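Local atomic coordinates of Myo-inositol phosphohydrolase (Mitsuokella multacida, PDB entry 4WU3), a protein that probably removes phosphate groups from myo-inositol hexakisphosphate (phytate) as a phosphatase of the protein-tyrosine-phosphatase-like family, and binds inositol-(1,3,4,5)-tetrakisphosphate. Residues 352-357 with 392-397; 357-362 with 386-391; 362-367 with 570-575; 375-380 with 564-569. The protein carries 2 engineered substitutions. One frame throughout, in Å; residues are numbered along the deposited sequence.

Interaction 1: residues 352-357 with 392-397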
# COMPACT_ATOMS: atom_id res chain seq x y z
N LEU A 352 -11.80 -50.08 -3.88
CA LEU A 352 -11.20 -49.35 -4.98
C LEU A 352 -10.93 -47.91 -4.54
O LEU A 352 -11.67 -47.35 -3.74
CB LEU A 352 -12.14 -49.36 -6.19
CG LEU A 352 -12.41 -50.73 -6.82
CD1 LEU A 352 -13.63 -50.67 -7.72
CD2 LEU A 352 -11.18 -51.21 -7.59
N PRO A 353 -9.85 -47.30 -5.07
CA PRO A 353 -9.55 -45.94 -4.71
C PRO A 353 -10.64 -45.00 -5.20
O PRO A 353 -11.43 -45.38 -6.06
CB PRO A 353 -8.23 -45.67 -5.42
CG PRO A 353 -8.23 -46.60 -6.59
CD PRO A 353 -8.92 -47.83 -6.08
N ARG A 354 -10.69 -43.80 -4.64
CA ARG A 354 -11.64 -42.78 -5.07
C ARG A 354 -11.51 -42.51 -6.57
O ARG A 354 -10.42 -42.59 -7.14
CB ARG A 354 -11.42 -41.51 -4.28
CG ARG A 354 -12.49 -40.44 -4.44
CD ARG A 354 -12.41 -39.39 -3.33
NE ARG A 354 -11.06 -38.85 -3.17
CZ ARG A 354 -10.69 -37.61 -3.50
NH1 ARG A 354 -11.57 -36.76 -4.01
NH2 ARG A 354 -9.43 -37.22 -3.31
N ASN A 355 -12.63 -42.22 -7.22
CA ASN A 355 -12.66 -41.81 -8.63
C ASN A 355 -12.00 -42.81 -9.58
O ASN A 355 -11.38 -42.42 -10.59
CB ASN A 355 -12.00 -40.43 -8.80
CG ASN A 355 -12.74 -39.34 -8.06
OD1 ASN A 355 -13.96 -39.37 -7.96
ND2 ASN A 355 -12.01 -38.36 -7.55
N PHE A 356 -12.16 -44.10 -9.27
CA PHE A 356 -11.58 -45.17 -10.06
C PHE A 356 -12.44 -45.42 -11.27
O PHE A 356 -13.66 -45.46 -11.15
CB PHE A 356 -11.49 -46.47 -9.26
CG PHE A 356 -11.00 -47.65 -10.08
CD1 PHE A 356 -9.65 -47.84 -10.30
CD2 PHE A 356 -11.88 -48.56 -10.63
CE1 PHE A 356 -9.19 -48.92 -11.04
CE2 PHE A 356 -11.43 -49.65 -11.37
CZ PHE A 356 -10.08 -49.82 -11.58
N ARG A 357 -11.82 -45.59 -12.44
CA ARG A 357 -12.57 -45.96 -13.64
C ARG A 357 -11.67 -46.60 -14.66
O ARG A 357 -10.46 -46.35 -14.67
CB ARG A 357 -13.27 -44.74 -14.26
CG ARG A 357 -12.33 -43.69 -14.82
CD ARG A 357 -11.87 -42.68 -13.77
NE ARG A 357 -11.31 -41.48 -14.39
CZ ARG A 357 -10.75 -40.48 -13.73
NH1 ARG A 357 -10.66 -40.48 -12.43
NH2 ARG A 357 -10.27 -39.45 -14.36
N GLY A 392 -8.00 -44.63 -14.51
CA GLY A 392 -7.55 -43.54 -13.65
C GLY A 392 -8.14 -43.61 -12.25
O GLY A 392 -9.13 -44.29 -12.02
N SER A 393 -7.54 -42.90 -11.30
CA SER A 393 -8.12 -42.78 -9.98
C SER A 393 -7.37 -41.77 -9.15
O SER A 393 -6.33 -41.25 -9.55
CB SER A 393 -8.09 -44.12 -9.26
OG SER A 393 -6.76 -44.48 -8.89
N ALA A 394 -7.90 -41.52 -7.96
CA ALA A 394 -7.18 -40.81 -6.92
C ALA A 394 -5.99 -41.63 -6.46
O ALA A 394 -5.80 -42.77 -6.88
CB ALA A 394 -8.11 -40.53 -5.75
N GLU A 395 -5.18 -41.05 -5.59
CA GLU A 395 -4.08 -41.78 -4.98
C GLU A 395 -4.63 -43.01 -4.26
O GLU A 395 -5.80 -43.05 -3.87
CB GLU A 395 -3.33 -40.90 -4.00
CG GLU A 395 -2.10 -41.56 -3.41
CD GLU A 395 -1.02 -41.78 -4.45
OE1 GLU A 395 -0.24 -40.86 -4.73
OE2 GLU A 395 -0.95 -42.90 -4.98
N PHE A 396 -3.78 -44.03 -4.10
CA PHE A 396 -4.19 -45.29 -3.46
C PHE A 396 -3.29 -45.67 -2.29
O PHE A 396 -2.06 -45.58 -2.37
CB PHE A 396 -4.21 -46.44 -4.49
CG PHE A 396 -2.98 -46.51 -5.35
CD1 PHE A 396 -1.80 -47.06 -4.87
CD2 PHE A 396 -3.00 -46.01 -6.65
CE1 PHE A 396 -0.67 -47.12 -5.67
CE2 PHE A 396 -1.87 -46.07 -7.46
CZ PHE A 396 -0.70 -46.63 -6.96
N SER A 397 -3.92 -46.09 -1.20
CA SER A 397 -3.25 -46.76 -0.12
C SER A 397 -2.94 -48.19 -0.57
O SER A 397 -3.37 -48.61 -1.65
CB SER A 397 -4.17 -46.81 1.08
OG SER A 397 -5.36 -47.48 0.73
O HOH W 1 -8.53 -43.04 -2.80
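Arg354 and Ala394 meet through backbone and side chain alike. Ala394 N donates to Arg354 O at 2.9 Å, close to straight at 169°, and Ala394 CB rests 3.8 Å from Arg354 CB. Beside them Pro353 turns its ring toward Ser393, with Pro353 CG 3.5 Å from Ser393 OG. At the far end Arg357 and Gly392 form an antiparallel hydrogen-bonded pair, Arg357 N giving to Gly392 O and Gly392 N to Arg357 O, each at 3.0 Å. Between the two ends a type II turn from Pro353 to Phe356 brings Asn355 O to within 3.3 Å of Ser393 CA, a CA-H...O contact.

The same carbonyl holds the side chain of Arg357. A bend at chi2 (-86°) folds that chain back, so that Arg357 NH1 reaches Asn355 O at 2.8 Å, within both the carbonyl and guanidinium planes. One guanidinium face then lies over Gly392 CA, where a CB would be tight against Arg357 CZ. Ser393 OG donates to Ala394 O on a lone pair and is also hydrogen-bonded to His537, while a water links Arg354 N to Glu395 O.

Further out, Asn355 ND2 and Arg357 NH1 bond to the carbonyls of Ala542 and Gly543, residues of the P-loop of the PTP-like fold that line the inositol phosphate pocket; the nearest atoms of the Arg354 side chain and that ligand are about 5 Å apart. Phe356 packs on helix 398-411 through Met404, Val407 and Leu408, Arg357 lies along helix 545-558, and Ser393 pairs by its backbone with Phe538 of strand 535-539.

Interaction 2: residues 357-362 with 386-391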
# COMPACT_ATOMS: atom_id res chain seq x y z
N ARG A 357 -11.82 -45.59 -12.44
CA ARG A 357 -12.57 -45.96 -13.64
C ARG A 357 -11.67 -46.60 -14.66
O ARG A 357 -10.46 -46.35 -14.67
CB ARG A 357 -13.27 -44.74 -14.26
CG ARG A 357 -12.33 -43.69 -14.82
CD ARG A 357 -11.87 -42.68 -13.77
NE ARG A 357 -11.31 -41.48 -14.39
CZ ARG A 357 -10.75 -40.48 -13.73
NH1 ARG A 357 -10.66 -40.48 -12.43
NH2 ARG A 357 -10.27 -39.45 -14.36
N THR A 358 -12.25 -47.43 -15.52
CA THR A 358 -11.56 -47.92 -16.70
C THR A 358 -12.37 -47.48 -17.90
O THR A 358 -13.49 -46.99 -17.75
CB THR A 358 -11.39 -49.47 -16.72
OG1 THR A 358 -12.64 -50.11 -17.04
CG2 THR A 358 -10.88 -49.98 -15.39
N MET A 359 -11.81 -47.63 -19.09
CA MET A 359 -12.52 -47.22 -20.29
C MET A 359 -13.64 -48.19 -20.63
O MET A 359 -14.39 -47.98 -21.59
CB MET A 359 -11.54 -47.09 -21.45
CG MET A 359 -10.49 -46.02 -21.22
SD MET A 359 -11.26 -44.41 -20.97
CE MET A 359 -11.37 -44.29 -19.19
N ASN A 360 -13.77 -49.26 -19.83
CA ASN A 360 -14.91 -50.17 -19.93
C ASN A 360 -16.01 -49.85 -18.91
O ASN A 360 -17.04 -50.52 -18.89
CB ASN A 360 -14.47 -51.62 -19.74
CG ASN A 360 -13.46 -52.07 -20.78
OD1 ASN A 360 -13.70 -51.97 -21.98
ND2 ASN A 360 -12.33 -52.59 -20.32
N SER A 361 -15.78 -48.84 -18.07
CA SER A 361 -16.71 -48.52 -16.98
C SER A 361 -18.01 -47.91 -17.49
O SER A 361 -18.10 -47.47 -18.63
CB SER A 361 -16.06 -47.54 -15.99
OG SER A 361 -15.04 -48.17 -15.24
N ALA A 362 -19.03 -47.89 -16.63
CA ALA A 362 -20.30 -47.23 -16.96
C ALA A 362 -20.18 -45.72 -16.80
O ALA A 362 -19.48 -45.23 -15.91
CB ALA A 362 -21.41 -47.76 -16.07
N ASP A 386 -12.90 -49.62 -26.06
CA ASP A 386 -12.71 -51.04 -25.81
C ASP A 386 -11.24 -51.49 -25.97
O ASP A 386 -10.85 -52.55 -25.48
CB ASP A 386 -13.63 -51.88 -26.70
CG ASP A 386 -13.46 -51.57 -28.18
OD1 ASP A 386 -13.86 -50.46 -28.60
OD2 ASP A 386 -12.93 -52.43 -28.91
N THR A 387 -10.43 -50.71 -26.68
CA THR A 387 -9.02 -51.06 -26.88
C THR A 387 -8.05 -49.97 -26.40
O THR A 387 -6.85 -50.04 -26.67
CB THR A 387 -8.73 -51.40 -28.36
OG1 THR A 387 -8.99 -50.26 -29.19
CG2 THR A 387 -9.59 -52.56 -28.84
N LEU A 388 -8.56 -48.97 -25.69
CA LEU A 388 -7.72 -47.88 -25.20
C LEU A 388 -6.83 -48.32 -24.02
O LEU A 388 -5.75 -47.78 -23.81
CB LEU A 388 -8.60 -46.68 -24.82
CG LEU A 388 -7.94 -45.33 -24.50
CD1 LEU A 388 -6.82 -45.01 -25.48
CD2 LEU A 388 -8.98 -44.22 -24.52
N TYR A 389 -7.27 -49.33 -23.29
CA TYR A 389 -6.53 -49.89 -22.17
C TYR A 389 -6.03 -48.81 -21.21
O TYR A 389 -4.84 -48.62 -21.01
CB TYR A 389 -5.36 -50.74 -22.68
CG TYR A 389 -5.76 -51.86 -23.62
CD1 TYR A 389 -6.91 -52.62 -23.38
CD2 TYR A 389 -4.98 -52.17 -24.72
CE1 TYR A 389 -7.27 -53.64 -24.24
CE2 TYR A 389 -5.33 -53.19 -25.58
CZ TYR A 389 -6.48 -53.93 -25.34
OH TYR A 389 -6.84 -54.94 -26.20
N MET A 390 -6.96 -48.09 -20.61
CA MET A 390 -6.60 -46.99 -19.74
C MET A 390 -7.53 -46.93 -18.55
O MET A 390 -8.73 -47.20 -18.68
CB MET A 390 -6.67 -45.68 -20.52
CG MET A 390 -6.42 -44.44 -19.69
SD MET A 390 -6.41 -42.97 -20.72
CE MET A 390 -8.14 -42.87 -21.14
N SER A 391 -6.99 -46.56 -17.40
CA SER A 391 -7.78 -46.33 -16.21
C SER A 391 -7.23 -45.13 -15.47
O SER A 391 -6.13 -44.65 -15.78
CB SER A 391 -7.78 -47.58 -15.33
OG SER A 391 -6.46 -48.00 -15.05
O HOH W 2 -9.82 -49.62 -20.51
O HOH W 3 -10.53 -53.41 -22.84
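Met359 lays its thioether obliquely across Met390, with Met359 SD 3.5 Å from Met390 CE. The contact lies at the end of an antiparallel pairing at the edge of the mixed five-stranded sheet of this PTP-like domain: 357-358 is an outermost strand, Thr358 faces Ser391 as a non-hydrogen-bonded pair, and Met359 follows just after. On the face carrying Thr358 and Ser391, Thr358 CG2 touches Ser391 CB at 3.9 Å, and Ser391 OG is bonded to His537 and Trp535.

With CG beside the backbone N (chi1 -63°), Met359 CG lies 4.1 Å from Leu388 CD2, and the bends at chi2 and chi3 carry the sulfur over Met390. Its backbone N makes a weak bond to Met390 O, 3.1 Å and bent to 133°. An alanine here takes away the sulfur beside Met390 CE and would probably leave a gap between Leu388 and Gln571, with the Met390 methyl freer to turn.

The chain then leaves the strand in a type I turn from Thr358 to Ser361. Ser361 OG accepts from Thr358 N at 2.9 Å, almost straight at 173°, and Thr358 OG1 accepts from Asn360 N in an ST turn. Thr358 OG1 and Asn360 ND2 share Gln411 OE1 as a partner. Between the exposed Asn360 and Asp386 a water bridges the segments, accepting from Asn360 ND2 at 3.2 Å and donating to Asp386 O at 2.8 Å.

Interaction 3: residues 362-367 with 570-575; sequences AFRTDV and RQYLLG
Phe363 lies against the last turn of helix 564-573, with Leu573 over one face of its ring and Leu574 at the edge. Leu573 CB makes a CH-pi contact 3.8 Å from the centroid of the Phe363 ring, and Leu574 CG meets Phe363 CE1 in the ring plane at 3.8 Å. Leu573 CD1 lies by CD2 and CE2 of that ring, while Leu573 CD2 extends the apolar patch, 3.6 Å from Val367 CG2.

Around this centre Arg364 supplies most of the polar contacts. Its backbone N donates to Leu573 O at 2.7 Å, and its side chain, bent at chi3 (92°), lays the guanidinium flat on the face of Tyr572 as a stack and cation-pi contact, the planes 10° apart and the centres of guanidinium and ring separated by 4.2 Å. Arg364 NE and NH2 grip Tyr572 O side-on, at 3.2 and 3.1 Å, that oxygen lying in the guanidinium plane, with NE above the carbonyl plane and NH2 tilted from it. Arg364 NH1 forms a salt bridge to Asp366 OD2 on its syn side, out of the carboxylate plane. A leucine in place of Arg364 has no donors to offer, so Asp366 would probably be left without its charge partner and the Tyr572 ring without its flat cover.

Tyr572 O takes a third bond from Gly575 N, and Tyr572 OH is bonded to Asn368 N, the next residue after Val367. Gly575, with positive phi, closes the helix in a Schellman motif, and donors from 362-367 add to this C-cap by bonding the carbonyls of Tyr572 and Leu573.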
# COMPACT_ATOMS: atom_id res chain seq x y z
N ALA A 362 -19.03 -47.89 -16.63
CA ALA A 362 -20.30 -47.23 -16.96
C ALA A 362 -20.18 -45.72 -16.80
O ALA A 362 -19.48 -45.23 -15.91
CB ALA A 362 -21.41 -47.76 -16.07
N PHE A 363 -20.85 -44.99 -17.68
CA PHE A 363 -20.97 -43.54 -17.51
C PHE A 363 -21.64 -43.23 -16.17
O PHE A 363 -22.47 -44.01 -15.68
CB PHE A 363 -21.79 -42.93 -18.65
CG PHE A 363 -21.06 -42.87 -19.96
CD1 PHE A 363 -19.68 -43.01 -20.02
CD2 PHE A 363 -21.75 -42.62 -21.13
CE1 PHE A 363 -19.02 -42.94 -21.23
CE2 PHE A 363 -21.09 -42.54 -22.34
CZ PHE A 363 -19.72 -42.70 -22.39
N ARG A 364 -21.29 -42.09 -15.59
CA ARG A 364 -21.88 -41.66 -14.33
C ARG A 364 -23.33 -41.21 -14.51
O ARG A 364 -23.74 -40.83 -15.60
CB ARG A 364 -21.07 -40.50 -13.74
CG ARG A 364 -21.19 -39.21 -14.52
CD ARG A 364 -20.75 -38.05 -13.65
NE ARG A 364 -19.34 -37.76 -13.83
CZ ARG A 364 -18.57 -37.18 -12.92
NH1 ARG A 364 -19.03 -36.83 -11.75
NH2 ARG A 364 -17.31 -36.95 -13.17
N THR A 365 -24.09 -41.22 -13.42
CA THR A 365 -25.48 -40.78 -13.45
C THR A 365 -25.68 -39.45 -12.73
O THR A 365 -26.81 -38.96 -12.63
CB THR A 365 -26.40 -41.81 -12.80
OG1 THR A 365 -26.00 -41.99 -11.44
CG2 THR A 365 -26.32 -43.13 -13.53
N ASP A 366 -24.59 -38.87 -12.23
CA ASP A 366 -24.66 -37.63 -11.47
C ASP A 366 -24.11 -36.44 -12.27
O ASP A 366 -23.45 -35.56 -11.71
CB ASP A 366 -23.90 -37.77 -10.16
CG ASP A 366 -22.43 -38.16 -10.36
OD1 ASP A 366 -22.14 -39.31 -10.74
OD2 ASP A 366 -21.56 -37.30 -10.14
N VAL A 367 -24.43 -36.39 -13.56
CA VAL A 367 -23.97 -35.32 -14.44
C VAL A 367 -24.38 -33.94 -13.94
O VAL A 367 -25.54 -33.71 -13.60
CB VAL A 367 -24.51 -35.50 -15.88
CG1 VAL A 367 -24.14 -34.31 -16.75
CG2 VAL A 367 -23.99 -36.80 -16.49
N ARG A 570 -16.74 -37.93 -22.68
CA ARG A 570 -16.69 -39.29 -22.17
C ARG A 570 -15.71 -39.43 -21.01
O ARG A 570 -16.00 -40.15 -20.05
CB ARG A 570 -16.41 -40.29 -23.28
CG ARG A 570 -15.03 -40.22 -23.91
CD ARG A 570 -15.11 -40.83 -25.30
NE ARG A 570 -13.82 -41.30 -25.78
CZ ARG A 570 -13.67 -41.97 -26.91
NH1 ARG A 570 -12.48 -42.37 -27.29
NH2 ARG A 570 -14.70 -42.23 -27.68
N GLN A 571 -14.57 -38.73 -21.06
CA GLN A 571 -13.64 -38.76 -19.91
C GLN A 571 -14.31 -38.19 -18.65
O GLN A 571 -14.05 -38.65 -17.53
CB GLN A 571 -12.33 -38.02 -20.23
CG GLN A 571 -11.45 -38.70 -21.27
CD GLN A 571 -11.18 -40.16 -20.97
OE1 GLN A 571 -11.06 -40.57 -19.81
NE2 GLN A 571 -11.08 -40.96 -22.01
N TYR A 572 -15.18 -37.20 -18.83
CA TYR A 572 -15.97 -36.67 -17.72
C TYR A 572 -16.98 -37.72 -17.29
O TYR A 572 -17.09 -38.05 -16.10
CB TYR A 572 -16.70 -35.37 -18.11
CG TYR A 572 -17.73 -34.93 -17.08
CD1 TYR A 572 -17.34 -34.31 -15.91
CD2 TYR A 572 -19.08 -35.16 -17.28
CE1 TYR A 572 -18.26 -33.93 -14.96
CE2 TYR A 572 -20.02 -34.77 -16.34
CZ TYR A 572 -19.60 -34.15 -15.18
OH TYR A 572 -20.52 -33.74 -14.22
N LEU A 573 -17.72 -38.26 -18.26
CA LEU A 573 -18.78 -39.21 -17.95
C LEU A 573 -18.24 -40.44 -17.25
O LEU A 573 -18.90 -41.02 -16.41
CB LEU A 573 -19.54 -39.59 -19.21
CG LEU A 573 -20.41 -38.45 -19.74
CD1 LEU A 573 -21.01 -38.80 -21.08
CD2 LEU A 573 -21.50 -38.10 -18.75
N LEU A 574 -17.01 -40.82 -17.59
CA LEU A 574 -16.44 -42.03 -17.01
C LEU A 574 -15.95 -41.80 -15.59
O LEU A 574 -15.57 -42.75 -14.91
CB LEU A 574 -15.31 -42.56 -17.88
CG LEU A 574 -15.82 -43.17 -19.18
CD1 LEU A 574 -14.73 -43.24 -20.24
CD2 LEU A 574 -16.41 -44.54 -18.91
N GLY A 575 -15.95 -40.55 -15.13
CA GLY A 575 -15.60 -40.23 -13.75
C GLY A 575 -14.47 -39.22 -13.55
O GLY A 575 -14.09 -38.95 -12.40

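Interaction 4: residues 375-380 with 564-569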
# COMPACT_ATOMS: atom_id res chain seq x y z
N GLY A 375 -18.38 -27.93 -25.70
CA GLY A 375 -18.38 -29.20 -26.43
C GLY A 375 -19.05 -30.35 -25.69
O GLY A 375 -19.12 -31.47 -26.19
N PHE A 376 -19.54 -30.08 -24.48
CA PHE A 376 -20.07 -31.17 -23.67
C PHE A 376 -21.33 -31.78 -24.25
O PHE A 376 -22.31 -31.08 -24.54
CB PHE A 376 -20.37 -30.73 -22.24
CG PHE A 376 -21.13 -31.77 -21.46
CD1 PHE A 376 -20.50 -32.92 -21.02
CD2 PHE A 376 -22.49 -31.62 -21.22
CE1 PHE A 376 -21.20 -33.89 -20.33
CE2 PHE A 376 -23.20 -32.59 -20.52
CZ PHE A 376 -22.55 -33.73 -20.08
N THR A 377 -21.32 -33.10 -24.40
CA THR A 377 -22.52 -33.83 -24.74
C THR A 377 -22.73 -34.99 -23.79
O THR A 377 -21.77 -35.63 -23.36
CB THR A 377 -22.49 -34.38 -26.18
OG1 THR A 377 -23.63 -35.21 -26.37
CG2 THR A 377 -21.23 -35.20 -26.44
N PRO A 378 -23.99 -35.26 -23.44
CA PRO A 378 -24.29 -36.40 -22.58
C PRO A 378 -24.18 -37.74 -23.32
O PRO A 378 -24.18 -38.80 -22.68
CB PRO A 378 -25.72 -36.13 -22.12
CG PRO A 378 -26.30 -35.20 -23.13
CD PRO A 378 -25.18 -34.46 -23.78
N THR A 379 -24.04 -37.70 -24.64
CA THR A 379 -24.05 -38.92 -25.45
C THR A 379 -22.89 -38.97 -26.45
O THR A 379 -23.11 -39.03 -27.65
CB THR A 379 -25.38 -39.05 -26.23
OG1 THR A 379 -25.54 -37.94 -27.13
CG2 THR A 379 -26.56 -39.08 -25.28
N PRO A 380 -21.65 -38.94 -25.94
CA PRO A 380 -20.50 -39.00 -26.82
C PRO A 380 -20.29 -40.41 -27.33
O PRO A 380 -20.78 -41.36 -26.73
CB PRO A 380 -19.34 -38.60 -25.91
CG PRO A 380 -19.76 -39.11 -24.58
CD PRO A 380 -21.26 -38.98 -24.52
N LEU A 564 -13.21 -33.29 -30.17
CA LEU A 564 -12.70 -32.81 -28.89
C LEU A 564 -13.77 -32.94 -27.81
O LEU A 564 -13.54 -33.49 -26.75
CB LEU A 564 -12.23 -31.37 -28.99
CG LEU A 564 -11.71 -30.79 -27.66
CD1 LEU A 564 -10.54 -31.61 -27.17
CD2 LEU A 564 -11.30 -29.34 -27.83
N GLY A 565 -14.96 -32.44 -28.13
CA GLY A 565 -16.07 -32.49 -27.20
C GLY A 565 -16.50 -33.88 -26.78
O GLY A 565 -16.93 -34.08 -25.63
N ASP A 566 -16.39 -34.86 -27.67
CA ASP A 566 -16.71 -36.25 -27.32
C ASP A 566 -15.67 -36.85 -26.37
O ASP A 566 -16.01 -37.54 -25.40
CB ASP A 566 -16.85 -37.12 -28.57
CG ASP A 566 -18.19 -36.94 -29.27
OD1 ASP A 566 -18.97 -36.07 -28.86
OD2 ASP A 566 -18.46 -37.69 -30.23
N ILE A 567 -14.40 -36.58 -26.64
CA ILE A 567 -13.31 -37.01 -25.76
C ILE A 567 -13.53 -36.45 -24.35
O ILE A 567 -13.59 -37.19 -23.36
CB ILE A 567 -11.95 -36.52 -26.28
CG1 ILE A 567 -11.61 -37.16 -27.63
CG2 ILE A 567 -10.86 -36.81 -25.26
CD1 ILE A 567 -11.20 -38.61 -27.56
N LEU A 568 -13.65 -35.13 -24.25
CA LEU A 568 -13.79 -34.49 -22.94
C LEU A 568 -15.05 -34.97 -22.24
O LEU A 568 -15.07 -35.20 -21.03
CB LEU A 568 -13.78 -32.97 -23.08
CG LEU A 568 -12.48 -32.41 -23.65
CD1 LEU A 568 -12.44 -30.90 -23.54
CD2 LEU A 568 -11.25 -33.01 -22.97
N SER A 569 -16.11 -35.12 -23.02
CA SER A 569 -17.38 -35.57 -22.47
C SER A 569 -17.30 -37.00 -21.92
O SER A 569 -17.73 -37.27 -20.80
CB SER A 569 -18.47 -35.43 -23.52
OG SER A 569 -18.63 -34.07 -23.90
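Gly375 and Gly565 bring loop and helix together with no side chain between them, their CA atoms 4.1 Å apart. Gly375 has a positive phi (92°), at which a CB would press on the preceding carbonyl, and its O lies 3.4 Å from Gly565 CA, a bent CA-H...O contact. On the helix a CB at Gly565 would run into that same oxygen, so the close approach probably depends on both glycines.

Ser569 turns toward the loop one helical turn later. Its OG accepts from Thr377 N at 2.9 Å with an angle of 164°, tying the loop backbone to a helix side chain. The same hydroxyl donates back to the helix carbonyl Gly565 O, though that bond is modelled so short that its length is doubtful. Phe376 CD1 passes Ser569 OG at 3.6 Å. In the PTP-like domain helix 564-573 follows helix 545-558, which comes after the P-loop, and the loop between strand 357-358 and helix 385-388 packs on its first turns.

The loop bends just after this bond in an ST turn: Thr377 OG1, anti to its own N (chi1 173°), accepts from Thr379 N at 3.1 Å. The threonine's methyl is left facing the helix, and Thr377 CG2 meets Asp566 OD1 at 3.4 Å. Past the turn Pro380 comes back onto the helix, its CB 3.5 Å from Asp566 O and its CG 4.0 Å from Ser569 CB. The helix is backed by helices 545-558 and 593-613, reached by Leu564 and Leu568, while the Phe376 ring goes on to touch Val367 and Tyr578.

Starting from the N-terminal side, interaction 1 joins 352-357 to 392-397 and closes a loop of some thirty residues; interaction 2, sharing Arg357 and strand 390-393, closes a smaller one nested inside it. Within that loop the chain makes two far longer connections. Interaction 3 joins 362-367 to the end of helix 564-573, and interaction 4, nested inside it, joins 375-380 to the start of the same helix; both cross interactions 1 and 2 along the chain. Arg357 CB against Leu574 O, 3.1 Å apart, and Met359 beside Gln571 link the sheet edge to the helix, while Leu573 and Val367 pack on Pro380 and Phe376 between interactions 3 and 4.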